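Local structure of N-acetylglucosamine-specific lectin (6A7T) at residues 113-118 against 134-139; 87-92 against 125-130; 61-66 against 151-156. The protein recognises N-acetylglucosamine as a bivalve C-type lectin whose carbohydrate binding does not depend on calcium. One frame throughout, in Å; residues are numbered along the deposited sequence.

Interaction 1. Residues 113-118 against 134-139; sequences WGPNRP and VWQWND
The indole of Trp113 is held between a cis-proline and a second tryptophan. Pro118, which follows a cis peptide bond, sets its CD 3.6 Å above the plane of that indole, over its centre, while Trp137 presents an edge to the opposite face. The segments carry two signatures of the C-type lectin fold: the long loop with its cis-proline, and the Trp-Asn-Asp (WND) sequence of Trp137, Asn138 and Asp139. The two tryptophans form a T-shaped pair, planes 79° apart, with CE3 of Trp137 3.9 Å from CD1 of Trp113. A flat indole suits this place because it offers two apolar faces, one taken by Pro118 CD and the other by the Trp137 edge. A single bridge joins the backbones, and Gly114 N donates to Trp137 O at 2.9 Å. Lacking a side chain, Gly114 fits between the ring of Pro115 and CB of Gln136, which comes to 3.7 Å from Gly114 CA. It also opens a type II turn ending at Arg117.

Arg117 and Asn138 belong to the N-acetylglucosamine site and Asp139 to a second calcium site; neither sugar nor second calcium is bound to this chain. Asp139 lays OD1 3.2 Å from Pro118 CA, and with that metal absent its carboxylate is met by the backbone N-H groups of Asp119 and Ala120 and by Gln141 NE2. The Arg117 chain bends at chi2 (-51°), bringing CD beside the amide of Asn138. Its guanidinium then uses two edges: NH1 donates to Asn116 O, and NE to Asn138 OD1 in a bond that is short, 2.7 Å, but clearly bent (133° at the hydrogen). That oxygen lies in the guanidinium plane, although NE is tilted from the amide plane of Asn138.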
loop_
_atom_site.group_PDB
_atom_site.type_symbol
_atom_site.label_atom_id
_atom_site.label_comp_id
_atom_site.label_asym_id
_atom_site.label_seq_id
_atom_site.Cartn_x
_atom_site.Cartn_y
_atom_site.Cartn_z
ATOM N N TRP A 113 3.526 -19.990 7.892
ATOM C CA TRP A 113 2.925 -21.271 8.117
ATOM C C TRP A 113 2.621 -21.461 9.602
ATOM O O TRP A 113 3.391 -20.977 10.404
ATOM C CB TRP A 113 3.860 -22.388 7.667
ATOM C CG TRP A 113 4.036 -22.461 6.179
ATOM C CD1 TRP A 113 5.063 -21.968 5.442
ATOM C CD2 TRP A 113 3.115 -23.047 5.258
ATOM N NE1 TRP A 113 4.874 -22.273 4.117
ATOM C CE2 TRP A 113 3.727 -22.986 3.992
ATOM C CE3 TRP A 113 1.947 -23.787 5.406
ATOM C CZ2 TRP A 113 3.109 -23.496 2.860
ATOM C CZ3 TRP A 113 1.338 -24.315 4.293
ATOM C CH2 TRP A 113 1.953 -24.203 3.035
ATOM N N GLY A 114 1.565 -22.224 9.899
ATOM C CA GLY A 114 1.273 -22.661 11.255
ATOM C C GLY A 114 2.271 -23.728 11.659
ATOM O O GLY A 114 3.003 -24.262 10.829
ATOM N N PRO A 115 2.354 -24.063 12.962
ATOM C CA PRO A 115 3.388 -24.996 13.389
ATOM C C PRO A 115 3.276 -26.328 12.628
ATOM O O PRO A 115 2.204 -26.845 12.491
ATOM C CB PRO A 115 3.083 -25.165 14.884
ATOM C CG PRO A 115 2.195 -23.996 15.289
ATOM C CD PRO A 115 1.463 -23.572 14.026
ATOM N N ASN A 116 4.415 -26.884 12.198
ATOM C CA ASN A 116 4.499 -28.220 11.587
ATOM C C ASN A 116 3.647 -28.303 10.306
ATOM O O ASN A 116 2.984 -29.344 10.061
ATOM C CB ASN A 116 4.128 -29.302 12.587
ATOM C CG ASN A 116 4.942 -29.145 13.858
ATOM O OD1 ASN A 116 6.167 -29.047 13.801
ATOM N ND2 ASN A 116 4.260 -29.032 14.986
ATOM N N ARG A 117 3.640 -27.182 9.600
ATOM C CA ARG A 117 2.981 -26.970 8.300
ATOM C C ARG A 117 4.010 -26.351 7.352
ATOM O O ARG A 117 4.829 -25.512 7.724
ATOM C CB ARG A 117 1.759 -26.050 8.482
ATOM C CG ARG A 117 0.606 -26.636 9.282
ATOM C CD ARG A 117 0.135 -27.987 8.831
ATOM N NE ARG A 117 -1.026 -28.450 9.548
ATOM C CZ ARG A 117 -0.961 -29.138 10.678
ATOM N NH1 ARG A 117 0.221 -29.480 11.155
ATOM N NH2 ARG A 117 -2.064 -29.531 11.290
ATOM N N PRO A 118 3.958 -26.756 6.068
ATOM C CA PRO A 118 2.976 -27.689 5.566
ATOM C C PRO A 118 3.133 -29.152 6.009
ATOM O O PRO A 118 4.234 -29.683 6.089
ATOM C CB PRO A 118 3.184 -27.609 4.046
ATOM C CG PRO A 118 4.647 -27.217 3.905
ATOM C CD PRO A 118 4.945 -26.318 5.102
ATOM N N VAL A 134 -3.111 -20.541 14.641
ATOM C CA VAL A 134 -3.869 -19.355 15.066
ATOM C C VAL A 134 -3.829 -18.298 13.956
ATOM O O VAL A 134 -3.001 -17.386 14.002
ATOM C CB VAL A 134 -3.309 -18.811 16.393
ATOM C CG1 VAL A 134 -4.152 -17.684 16.957
ATOM C CG2 VAL A 134 -3.177 -19.933 17.391
ATOM N N TRP A 135 -4.736 -18.430 12.972
ATOM C CA TRP A 135 -4.745 -17.553 11.825
ATOM C C TRP A 135 -3.361 -17.531 11.160
ATOM O O TRP A 135 -2.718 -16.528 11.001
ATOM C CB TRP A 135 -5.305 -16.165 12.167
ATOM C CG TRP A 135 -6.775 -16.181 12.444
ATOM C CD1 TRP A 135 -7.379 -15.744 13.594
ATOM C CD2 TRP A 135 -7.824 -16.701 11.614
ATOM N NE1 TRP A 135 -8.731 -15.901 13.495
ATOM C CE2 TRP A 135 -9.037 -16.506 12.313
ATOM C CE3 TRP A 135 -7.874 -17.283 10.337
ATOM C CZ2 TRP A 135 -10.272 -16.838 11.766
ATOM C CZ3 TRP A 135 -9.094 -17.650 9.818
ATOM C CH2 TRP A 135 -10.276 -17.473 10.545
ATOM N N GLN A 136 -2.922 -18.740 10.778
ATOM C CA GLN A 136 -1.658 -18.969 10.083
ATOM C C GLN A 136 -1.962 -19.918 8.921
ATOM O O GLN A 136 -3.054 -20.531 8.841
ATOM C CB GLN A 136 -0.629 -19.548 11.060
ATOM C CG GLN A 136 -0.157 -18.551 12.101
ATOM C CD GLN A 136 0.583 -19.265 13.210
ATOM O OE1 GLN A 136 0.072 -20.172 13.865
ATOM N NE2 GLN A 136 1.824 -18.891 13.351
ATOM N N TRP A 137 -0.968 -20.144 8.078
ATOM C CA TRP A 137 -1.238 -20.933 6.864
ATOM C C TRP A 137 -1.263 -22.442 7.138
ATOM O O TRP A 137 -0.505 -22.932 7.980
ATOM C CB TRP A 137 -0.244 -20.606 5.746
ATOM C CG TRP A 137 0.040 -19.180 5.495
ATOM C CD1 TRP A 137 -0.803 -18.118 5.635
ATOM C CD2 TRP A 137 1.255 -18.662 4.957
ATOM N NE1 TRP A 137 -0.168 -16.983 5.295
ATOM C CE2 TRP A 137 1.107 -17.278 4.875
ATOM C CE3 TRP A 137 2.485 -19.229 4.595
ATOM C CZ2 TRP A 137 2.103 -16.433 4.422
ATOM C CZ3 TRP A 137 3.491 -18.380 4.200
ATOM C CH2 TRP A 137 3.301 -17.023 4.051
ATOM N N ASN A 138 -2.180 -23.173 6.470
ATOM C CA ASN A 138 -2.292 -24.624 6.494
ATOM C C ASN A 138 -2.416 -25.113 5.039
ATOM O O ASN A 138 -2.894 -24.351 4.158
ATOM C CB ASN A 138 -3.543 -25.122 7.209
ATOM C CG ASN A 138 -3.559 -26.612 7.373
ATOM O OD1 ASN A 138 -2.517 -27.164 7.666
ATOM N ND2 ASN A 138 -4.708 -27.248 7.161
ATOM N N ASP A 139 -1.947 -26.325 4.776
ATOM C CA ASP A 139 -2.032 -26.986 3.453
ATOM C C ASP A 139 -3.183 -27.982 3.467
ATOM O O ASP A 139 -3.257 -28.859 4.352
ATOM C CB ASP A 139 -0.725 -27.730 3.141
ATOM C CG ASP A 139 -0.357 -28.770 4.195
ATOM O OD1 ASP A 139 -0.116 -28.352 5.343
ATOM O OD2 ASP A 139 -0.437 -29.982 3.883
#

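Interaction 2. Residues 87-92 against 125-130; sequences YWIGGS and MDYLNY
Ile89 and Met125 meet where two antiparallel strands of the C-type lectin fold pair. Ile89 N donates to Met125 O at 3.1 Å, and Tyr87 and Tyr127 form a hydrogen-bonded pair through two reciprocal backbone bonds. Between them, the non-hydrogen-bonded pair of Trp88 and Asp126 comes close enough for Asp126 CB to sit 3.1 Å from Tyr87 O. The side-chain fit of Ile89 is apolar. Its CG1 sits between the backbone N and the carbonyl carbon (chi1 64°), 3.9 Å from Met125 CB; the other branch, CG2, reaches the rim of the Tyr127 ring, 3.7 Å from CD2, as a beta-branched residue in a strand can do without a long chain. Trp88, from a sequence resembling the WIGL motif of the family, turns its edge to Met125 O, with CE3 3.4 Å away.

Gly90 centres an inverse gamma turn, after which Gly91 O takes the N-H of Met125. Gly91 needs its bare CA here, because Met125 SD lies 3.7 Å from Gly91 CA, where a side chain would have pointed. Packing relaxes beyond this point: partly exposed Ser92 brings its N only to 4.1 Å from SD of Met125.

Strand 124-130 is flanked by strands 86-94 and 136-140. Helix 68-78 covers the Tyr127 side, where Asp71 bonds its hydroxyl, while Trp48 NE1 of helix 48-57 hydrogen-bonds Ile89 O.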
loop_
_atom_site.group_PDB
_atom_site.type_symbol
_atom_site.label_atom_id
_atom_site.label_comp_id
_atom_site.label_asym_id
_atom_site.label_seq_id
_atom_site.Cartn_x
_atom_site.Cartn_y
_atom_site.Cartn_z
ATOM N N TYR A 87 -9.798 -19.422 5.326
ATOM C CA TYR A 87 -9.987 -18.675 4.078
ATOM C C TYR A 87 -8.945 -19.166 3.078
ATOM O O TYR A 87 -7.788 -19.168 3.403
ATOM C CB TYR A 87 -9.788 -17.173 4.290
ATOM C CG TYR A 87 -10.860 -16.459 5.065
ATOM C CD1 TYR A 87 -10.920 -16.563 6.438
ATOM C CD2 TYR A 87 -11.775 -15.638 4.433
ATOM C CE1 TYR A 87 -11.873 -15.872 7.177
ATOM C CE2 TYR A 87 -12.741 -14.948 5.154
ATOM C CZ TYR A 87 -12.790 -15.069 6.535
ATOM O OH TYR A 87 -13.762 -14.432 7.282
ATOM N N TRP A 88 -9.372 -19.419 1.840
ATOM C CA TRP A 88 -8.395 -19.735 0.772
ATOM C C TRP A 88 -7.537 -18.529 0.407
ATOM O O TRP A 88 -8.070 -17.394 0.294
ATOM C CB TRP A 88 -9.115 -20.232 -0.491
ATOM C CG TRP A 88 -9.824 -21.539 -0.297
ATOM C CD1 TRP A 88 -11.127 -21.772 -0.555
ATOM C CD2 TRP A 88 -9.301 -22.770 0.246
ATOM N NE1 TRP A 88 -11.454 -23.075 -0.289
ATOM C CE2 TRP A 88 -10.368 -23.693 0.229
ATOM C CE3 TRP A 88 -8.047 -23.179 0.711
ATOM C CZ2 TRP A 88 -10.225 -25.022 0.638
ATOM C CZ3 TRP A 88 -7.906 -24.491 1.129
ATOM C CH2 TRP A 88 -8.988 -25.376 1.099
ATOM N N ILE A 89 -6.255 -18.793 0.115
ATOM C CA ILE A 89 -5.310 -17.777 -0.345
ATOM C C ILE A 89 -4.544 -18.314 -1.563
ATOM O O ILE A 89 -4.688 -19.448 -1.928
ATOM C CB ILE A 89 -4.364 -17.302 0.763
ATOM C CG1 ILE A 89 -3.444 -18.421 1.275
ATOM C CG2 ILE A 89 -5.169 -16.691 1.886
ATOM C CD1 ILE A 89 -2.395 -17.958 2.285
ATOM N N GLY A 90 -3.809 -17.428 -2.173
ATOM C CA GLY A 90 -3.187 -17.624 -3.493
ATOM C C GLY A 90 -1.846 -18.329 -3.400
ATOM O O GLY A 90 -0.878 -17.872 -4.016
ATOM N N GLY A 91 -1.811 -19.465 -2.696
ATOM C CA GLY A 91 -0.598 -20.327 -2.690
ATOM C C GLY A 91 -0.973 -21.769 -2.861
ATOM O O GLY A 91 -2.039 -22.243 -2.489
ATOM N N SER A 92 -0.074 -22.534 -3.473
ATOM C CA SER A 92 -0.355 -23.893 -3.826
ATOM C C SER A 92 0.972 -24.541 -4.242
ATOM O O SER A 92 1.952 -23.897 -4.472
ATOM C CB SER A 92 -1.381 -24.043 -4.952
ATOM O OG SER A 92 -0.852 -23.562 -6.164
ATOM N N MET A 125 -3.282 -23.577 -0.195
ATOM C CA MET A 125 -3.095 -22.924 1.096
ATOM C C MET A 125 -4.335 -22.134 1.527
ATOM O O MET A 125 -5.064 -21.546 0.721
ATOM C CB MET A 125 -1.884 -22.005 1.087
ATOM C CG MET A 125 -0.545 -22.728 0.743
ATOM S SD MET A 125 0.836 -21.704 0.416
ATOM C CE MET A 125 0.950 -20.845 1.994
ATOM N N ASP A 126 -4.481 -22.095 2.844
ATOM C CA ASP A 126 -5.447 -21.245 3.530
ATOM C C ASP A 126 -4.784 -20.551 4.724
ATOM O O ASP A 126 -3.684 -20.880 5.107
ATOM C CB ASP A 126 -6.689 -22.041 3.911
ATOM C CG ASP A 126 -6.520 -23.183 4.896
ATOM O OD1 ASP A 126 -5.512 -23.194 5.594
ATOM O OD2 ASP A 126 -7.472 -23.988 4.976
ATOM N N TYR A 127 -5.455 -19.518 5.248
ATOM C CA TYR A 127 -5.337 -19.123 6.674
ATOM C C TYR A 127 -6.311 -20.032 7.399
ATOM O O TYR A 127 -7.446 -20.141 6.994
ATOM C CB TYR A 127 -5.714 -17.655 6.903
ATOM C CG TYR A 127 -4.593 -16.691 6.676
ATOM C CD1 TYR A 127 -3.710 -16.299 7.677
ATOM C CD2 TYR A 127 -4.401 -16.135 5.413
ATOM C CE1 TYR A 127 -2.682 -15.403 7.436
ATOM C CE2 TYR A 127 -3.341 -15.289 5.148
ATOM C CZ TYR A 127 -2.473 -14.897 6.157
ATOM O OH TYR A 127 -1.428 -14.052 5.886
ATOM N N LEU A 128 -5.882 -20.611 8.524
ATOM C CA LEU A 128 -6.728 -21.467 9.328
ATOM C C LEU A 128 -6.643 -21.016 10.787
ATOM O O LEU A 128 -5.554 -20.602 11.210
ATOM C CB LEU A 128 -6.171 -22.894 9.216
ATOM C CG LEU A 128 -6.818 -23.966 10.088
ATOM C CD1 LEU A 128 -8.285 -24.208 9.778
ATOM C CD2 LEU A 128 -6.023 -25.272 10.008
ATOM N N ASN A 129 -7.775 -21.141 11.478
ATOM C CA ASN A 129 -7.841 -20.962 12.937
ATOM C C ASN A 129 -8.390 -22.240 13.543
ATOM O O ASN A 129 -9.602 -22.463 13.580
ATOM C CB ASN A 129 -8.706 -19.756 13.257
ATOM C CG ASN A 129 -8.735 -19.458 14.733
ATOM O OD1 ASN A 129 -7.706 -19.548 15.396
ATOM N ND2 ASN A 129 -9.905 -19.075 15.196
ATOM N N TYR A 130 -7.481 -23.106 13.970
ATOM C CA TYR A 130 -7.877 -24.375 14.554
ATOM C C TYR A 130 -6.718 -24.956 15.374
ATOM O O TYR A 130 -5.594 -25.147 14.898
ATOM C CB TYR A 130 -8.380 -25.365 13.498
ATOM C CG TYR A 130 -8.899 -26.661 14.081
ATOM C CD1 TYR A 130 -9.950 -26.670 14.981
ATOM C CD2 TYR A 130 -8.304 -27.870 13.772
ATOM C CE1 TYR A 130 -10.410 -27.846 15.546
ATOM C CE2 TYR A 130 -8.753 -29.059 14.323
ATOM C CZ TYR A 130 -9.801 -29.048 15.220
ATOM O OH TYR A 130 -10.248 -30.226 15.768
#

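Interaction 3. Residues 61-66 against 151-156; sequences ALVTVE and ICETDC. With CA (calcium ion), chain C.
Glu153 reaches Thr64 and the calcium ion through an extended chain: CG is anti to the backbone N (chi1 -179°) and chi2 (-176°) carries CD straight on. In Glu66, chi2 (89°) turns CD to the ion's side, and OE1 binds it. Together they build a calcium site where strand 148-154 of the C-type lectin fold pairs with the short edge strand 61-62. Antiparallel backbone bonds hold the two together: Ala61 and Glu153 exchange N-H donors, and Val63 N binds Ile151 O. Beside this ladder Val63 and Ile151 run alongside each other, CG1 of Val63 3.7 Å from Ile151 CB; branched side chains close up well beside a strand pair. The other branch of Val63, CG2, lies 3.6 Å from Glu153 OE1. Cys152 faces away and is tied to helix 48-57 through its disulfide with Cys55.

Acidic side chains suit a hard cation such as calcium. Glu153 chelates it with OE1 and OE2, at 2.5 and 2.6 Å, and Glu66 adds OE1 at 2.3 Å. Glu70 of helix 68-78 and two waters also bind. Further hydrogen bonds hold the carboxylates: Thr64 N donates to Glu153 OE1 at 3.2 Å, Ser37 OG bonds Glu153 OE2, and Thr64 OG1 donates to Glu66 OE2 at 2.7 Å. Thr64 thus serves three ways, the last being its carbonyl O, a ligand of the calcium at 2.4 Å.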
loop_
_atom_site.group_PDB
_atom_site.type_symbol
_atom_site.label_atom_id
_atom_site.label_comp_id
_atom_site.label_asym_id
_atom_site.label_seq_id
_atom_site.Cartn_x
_atom_site.Cartn_y
_atom_site.Cartn_z
ATOM N N ALA A 61 -6.787 -11.477 -8.005
ATOM C CA ALA A 61 -6.261 -12.837 -7.846
ATOM C C ALA A 61 -6.313 -13.196 -6.379
ATOM O O ALA A 61 -6.358 -12.324 -5.550
ATOM C CB ALA A 61 -4.840 -12.904 -8.350
ATOM N N LEU A 62 -6.321 -14.501 -6.073
ATOM C CA LEU A 62 -6.216 -14.881 -4.665
ATOM C C LEU A 62 -4.956 -14.219 -4.067
ATOM O O LEU A 62 -3.899 -14.118 -4.714
ATOM C CB LEU A 62 -6.160 -16.411 -4.556
ATOM C CG LEU A 62 -7.458 -17.175 -4.714
ATOM C CD1 LEU A 62 -7.172 -18.654 -4.919
ATOM C CD2 LEU A 62 -8.360 -16.929 -3.527
ATOM N N VAL A 63 -5.095 -13.730 -2.817
ATOM C CA VAL A 63 -4.089 -12.959 -2.140
ATOM C C VAL A 63 -2.759 -13.705 -2.037
ATOM O O VAL A 63 -2.731 -14.870 -1.776
ATOM C CB VAL A 63 -4.581 -12.528 -0.750
ATOM C CG1 VAL A 63 -4.779 -13.712 0.174
ATOM C CG2 VAL A 63 -3.664 -11.471 -0.154
ATOM N N THR A 64 -1.669 -12.979 -2.262
ATOM C CA THR A 64 -0.310 -13.497 -2.044
ATOM C C THR A 64 0.301 -12.642 -0.929
ATOM O O THR A 64 0.002 -11.492 -0.854
ATOM C CB THR A 64 0.476 -13.443 -3.347
ATOM O OG1 THR A 64 0.513 -12.075 -3.726
ATOM C CG2 THR A 64 -0.199 -14.284 -4.400
ATOM N N VAL A 65 1.044 -13.293 -0.008
ATOM C CA VAL A 65 1.425 -12.651 1.277
ATOM C C VAL A 65 2.950 -12.579 1.351
ATOM O O VAL A 65 3.591 -13.547 1.768
ATOM C CB VAL A 65 0.818 -13.368 2.488
ATOM C CG1 VAL A 65 1.068 -12.564 3.773
ATOM C CG2 VAL A 65 -0.672 -13.641 2.294
ATOM N N GLU A 66 3.439 -11.457 0.866
ATOM C CA GLU A 66 4.880 -11.228 0.649
ATOM C C GLU A 66 5.591 -10.763 1.921
ATOM O O GLU A 66 6.834 -10.886 1.979
ATOM C CB GLU A 66 5.083 -10.176 -0.426
ATOM C CG GLU A 66 4.806 -10.735 -1.825
ATOM C CD GLU A 66 3.362 -10.633 -2.318
ATOM O OE1 GLU A 66 2.528 -9.902 -1.700
ATOM O OE2 GLU A 66 3.079 -11.320 -3.316
ATOM N N ILE A 151 -9.866 -14.818 -0.143
ATOM C CA ILE A 151 -9.362 -13.421 -0.097
ATOM C C ILE A 151 -8.753 -13.072 -1.456
ATOM O O ILE A 151 -7.818 -13.731 -1.896
ATOM C CB ILE A 151 -8.350 -13.205 1.039
ATOM C CG1 ILE A 151 -8.928 -13.650 2.382
ATOM C CG2 ILE A 151 -7.918 -11.754 1.092
ATOM C CD1 ILE A 151 -7.930 -13.896 3.477
ATOM N N CYS A 152 -9.321 -12.053 -2.112
ATOM C CA CYS A 152 -8.813 -11.583 -3.410
ATOM C C CYS A 152 -7.981 -10.306 -3.180
ATOM O O CYS A 152 -8.268 -9.559 -2.245
ATOM C CB CYS A 152 -9.879 -11.210 -4.418
ATOM S SG CYS A 152 -11.089 -12.511 -4.741
ATOM N N GLU A 153 -6.911 -10.150 -3.959
ATOM C CA GLU A 153 -6.037 -8.974 -3.908
ATOM C C GLU A 153 -5.954 -8.382 -5.322
ATOM O O GLU A 153 -5.737 -9.110 -6.251
ATOM C CB GLU A 153 -4.680 -9.375 -3.353
ATOM C CG GLU A 153 -3.682 -8.224 -3.226
ATOM C CD GLU A 153 -2.274 -8.594 -2.770
ATOM O OE1 GLU A 153 -1.894 -9.811 -2.773
ATOM O OE2 GLU A 153 -1.535 -7.655 -2.459
ATOM N N THR A 154 -6.071 -7.053 -5.447
ATOM C CA THR A 154 -5.797 -6.385 -6.728
ATOM C C THR A 154 -4.832 -5.224 -6.481
ATOM O O THR A 154 -4.871 -4.580 -5.411
ATOM C CB THR A 154 -7.081 -5.877 -7.402
ATOM O OG1 THR A 154 -6.739 -5.340 -8.680
ATOM C CG2 THR A 154 -7.817 -4.865 -6.562
ATOM N N ASP A 155 -3.996 -4.939 -7.480
ATOM C CA ASP A 155 -3.132 -3.741 -7.388
ATOM C C ASP A 155 -3.583 -2.694 -8.411
ATOM O O ASP A 155 -2.896 -1.661 -8.628
ATOM C CB ASP A 155 -1.665 -4.095 -7.607
ATOM C CG ASP A 155 -1.348 -4.459 -9.038
ATOM O OD1 ASP A 155 -2.293 -4.540 -9.887
ATOM O OD2 ASP A 155 -0.145 -4.662 -9.319
ATOM N N CYS A 156 -4.738 -2.928 -9.018
ATOM C CA CYS A 156 -5.391 -1.951 -9.920
ATOM C C CYS A 156 -4.505 -1.638 -11.138
ATOM O O CYS A 156 -4.662 -0.585 -11.744
ATOM C CB CYS A 156 -5.717 -0.661 -9.175
ATOM S SG CYS A 156 -6.846 -0.842 -7.767
HETATM CA CA CA C . 0.304 -9.247 -1.615
HETATM O O HOH W 1 1.446 -7.053 -1.551
HETATM O O HOH W 2 0.873 -8.992 -4.023
#

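Along the chain the segments come as 61-66, 87-92, 113-118, 125-130, 134-139 and 151-156. Interaction 3 therefore brackets the other two, while the segments of interactions 1 and 2 alternate. Interactions 1 and 2, with centres 8 Å apart, share one antiparallel sheet in which strands 124-130 and 136-140 are neighbours. Interaction 3 belongs to the other sheet, its centre about 13 Å from that of interaction 2 and 19 Å from that of interaction 1. Segment 87-92 links the two sheets, probably through bonds from Gly90 N to Val63 O and Ile151 N to Trp88 O. The occupied calcium site of interaction 3 and the sugar-site residues of interaction 1 thus lie on opposite sides of the chain's centre, with interaction 2 touching both.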